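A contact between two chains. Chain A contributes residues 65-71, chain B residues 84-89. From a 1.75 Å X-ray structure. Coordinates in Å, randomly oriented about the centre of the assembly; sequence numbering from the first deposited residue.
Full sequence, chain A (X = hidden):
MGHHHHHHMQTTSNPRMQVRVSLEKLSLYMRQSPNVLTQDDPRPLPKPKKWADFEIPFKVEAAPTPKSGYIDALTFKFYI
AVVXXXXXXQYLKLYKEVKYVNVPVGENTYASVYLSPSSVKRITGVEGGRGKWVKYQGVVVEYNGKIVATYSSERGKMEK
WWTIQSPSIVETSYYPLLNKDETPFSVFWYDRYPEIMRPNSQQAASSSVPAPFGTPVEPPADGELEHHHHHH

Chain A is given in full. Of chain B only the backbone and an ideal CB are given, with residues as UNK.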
# COMPACT_ATOMS: atom_id res chain seq x y z
N THR A 65 19.35 -14.75 24.61
CA THR A 65 18.34 -13.71 24.47
C THR A 65 18.99 -12.44 23.94
O THR A 65 20.01 -12.00 24.49
CB THR A 65 17.67 -13.43 25.82
OG1 THR A 65 17.03 -14.62 26.30
CG2 THR A 65 16.63 -12.33 25.67
N PRO A 66 18.45 -11.83 22.89
CA PRO A 66 19.04 -10.58 22.39
C PRO A 66 18.84 -9.43 23.36
O PRO A 66 17.83 -9.34 24.07
CB PRO A 66 18.29 -10.34 21.07
CG PRO A 66 17.06 -11.17 21.15
CD PRO A 66 17.40 -12.36 22.00
N LYS A 67 19.85 -8.55 23.41
CA LYS A 67 19.83 -7.42 24.34
C LYS A 67 18.61 -6.54 24.11
O LYS A 67 18.05 -5.99 25.07
CB LYS A 67 21.10 -6.58 24.17
CG LYS A 67 22.39 -7.25 24.60
CD LYS A 67 23.58 -6.40 24.16
CE LYS A 67 23.34 -4.92 24.46
NZ LYS A 67 24.44 -4.05 23.94
N SER A 68 18.19 -6.39 22.85
CA SER A 68 17.09 -5.50 22.52
C SER A 68 15.72 -6.08 22.86
O SER A 68 14.74 -5.33 22.90
CB SER A 68 17.13 -5.15 21.03
OG SER A 68 16.88 -6.31 20.25
N GLY A 69 15.64 -7.39 23.09
CA GLY A 69 14.37 -8.02 23.36
C GLY A 69 13.57 -8.40 22.13
O GLY A 69 12.41 -8.81 22.27
N TYR A 70 14.16 -8.29 20.94
CA TYR A 70 13.50 -8.55 19.68
C TYR A 70 14.45 -9.29 18.75
O TYR A 70 15.67 -9.23 18.91
CB TYR A 70 13.08 -7.25 18.97
CG TYR A 70 12.00 -6.43 19.63
CD1 TYR A 70 12.29 -5.59 20.71
CD2 TYR A 70 10.70 -6.45 19.14
CE1 TYR A 70 11.31 -4.82 21.30
CE2 TYR A 70 9.71 -5.68 19.72
CZ TYR A 70 10.02 -4.86 20.80
OH TYR A 70 9.03 -4.10 21.37
N ILE A 71 13.87 -9.96 17.76
CA ILE A 71 14.62 -10.47 16.62
C ILE A 71 14.20 -9.67 15.38
O ILE A 71 13.16 -9.02 15.35
CB ILE A 71 14.40 -11.99 16.41
CG1 ILE A 71 12.93 -12.30 16.12
CG2 ILE A 71 14.84 -12.77 17.66
CD1 ILE A 71 12.72 -13.72 15.67
N UNK B 84 23.15 0.18 17.47
CA UNK B 84 22.61 -1.17 17.42
C UNK B 84 22.33 -1.68 18.83
O UNK B 84 23.27 -1.86 19.62
CB UNK B 84 23.57 -2.11 16.69
N UNK B 85 21.07 -1.92 19.19
CA UNK B 85 20.76 -2.36 20.56
C UNK B 85 21.19 -3.78 20.86
O UNK B 85 21.17 -4.18 22.03
CB UNK B 85 19.26 -2.24 20.82
N UNK B 86 21.58 -4.56 19.85
CA UNK B 86 22.01 -5.94 20.04
C UNK B 86 23.52 -6.11 19.95
O UNK B 86 24.02 -7.17 20.33
CB UNK B 86 21.33 -6.84 19.00
N UNK B 87 24.25 -5.10 19.47
CA UNK B 87 25.71 -5.12 19.40
C UNK B 87 26.18 -3.68 19.64
O UNK B 87 26.19 -2.87 18.71
CB UNK B 87 26.21 -5.66 18.06
N UNK B 88 26.58 -3.38 20.88
CA UNK B 88 26.64 -1.99 21.32
C UNK B 88 27.76 -1.17 20.68
O UNK B 88 27.69 0.06 20.70
CB UNK B 88 26.80 -1.95 22.84
N UNK B 89 28.80 -1.81 20.13
CA UNK B 89 29.90 -1.09 19.51
C UNK B 89 29.65 -0.81 18.03
O UNK B 89 30.61 -0.52 17.29
CB UNK B 89 31.20 -1.88 19.68

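Chain A meets the other chain with a type I beta turn running from A:Pro66 to A:Gly69, closed by the bond from A:Gly69 N to A:Pro66 O (3.1 Å). The turn leaves the backbone N of A:Ser68 and its OG, with chi1 in p, available on the side facing chain B.

At position 84 the CA-to-CB bond runs sideways, and nothing of the chain A stretch lies within 5.5 Å of the ideal CB. This stretch therefore imposes little here, and many side chains would fit. The residue is B:Asn84, whose OD1 accepts from the backbone N of position 86 at 2.9 Å, a bond within the segment that helps to fix its local fold.

Position 85 also directs its CB sideways, but the ideal CB lies 3.6 Å from A:Ser68 CB. A compact, largely apolar residue would suit this close carbon contact, and phi near -72° allows proline among others. It is B:Pro85, packing its CB against A:Ser68 CB at 3.6 Å, while its carbonyl O comes to 3.2 Å from A:Lys67 CB.

Position 86 is the most telling. Its CB points sideways, 4.7 Å from A:Ser68 OG and 5.0 Å from A:Lys67 N, so a side chain of modest length can reach the turn. Two donors lie ahead, which calls for an acceptor: aspartate or asparagine would suit. The residue is B:Asp86, with chi1 in m. Its end comes nearer than its CB, and OD1 accepts from both A:Ser68 N (2.8 Å, 154°) and A:Ser68 OG (2.7 Å). One carboxylate oxygen thus gathers the backbone and side-chain donors of a single serine. A:Lys67 N is also near OD1, at 3.3 Å, but the angle is poor for a hydrogen bond; this amide instead donates to a water (3.1 Å), which in turn donates to B:Asp86 O (3.1 Å), bridging the two backbones.

At position 87 the CB points away from chain A, leaving the choice open. B:Arg87 makes no contact with the chain A stretch.

Position 88 has a sideways CB only 3.3 Å from A:Lys67 NZ. A small residue would leave room for the ammonium group, and a polar or acidic one would also be reasonable beside its charge. B:Ser88 is found; its CB makes the 3.3 Å approach to A:Lys67 NZ, a contact without a hydrogen bond.

Position 89 is out of reach and unconstrained by the chain A stretch. It is B:Arg89, poorly ordered.

Chain B, residues 84-89: NPDRSR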
# COMPACT_ATOMS: atom_id res chain seq x y z
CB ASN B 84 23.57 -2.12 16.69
CG ASN B 84 22.96 -3.49 16.38
OD1 ASN B 84 22.00 -3.92 17.03
ND2 ASN B 84 23.53 -4.18 15.40
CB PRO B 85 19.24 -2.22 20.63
CG PRO B 85 18.79 -2.43 19.21
CD PRO B 85 19.86 -1.83 18.34
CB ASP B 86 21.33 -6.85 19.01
CG ASP B 86 19.84 -7.02 19.28
OD1 ASP B 86 19.45 -7.08 20.47
OD2 ASP B 86 19.05 -7.10 18.31
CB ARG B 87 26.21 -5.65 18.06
CG ARG B 87 25.70 -7.05 17.71
CD ARG B 87 25.85 -7.36 16.24
NE ARG B 87 27.25 -7.36 15.81
CZ ARG B 87 27.66 -7.68 14.59
NH1 ARG B 87 26.78 -8.02 13.65
NH2 ARG B 87 28.95 -7.65 14.29
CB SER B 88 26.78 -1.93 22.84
OG SER B 88 26.64 -0.59 23.30
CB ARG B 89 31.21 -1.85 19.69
CG ARG B 89 32.41 -0.98 20.04
CD ARG B 89 33.33 -1.71 21.01
NE ARG B 89 34.34 -0.84 21.62
CZ ARG B 89 34.08 0.08 22.55
NH1 ARG B 89 32.84 0.30 22.95
NH2 ARG B 89 35.07 0.80 23.06
O HOH W 1 22.14 -9.28 21.49
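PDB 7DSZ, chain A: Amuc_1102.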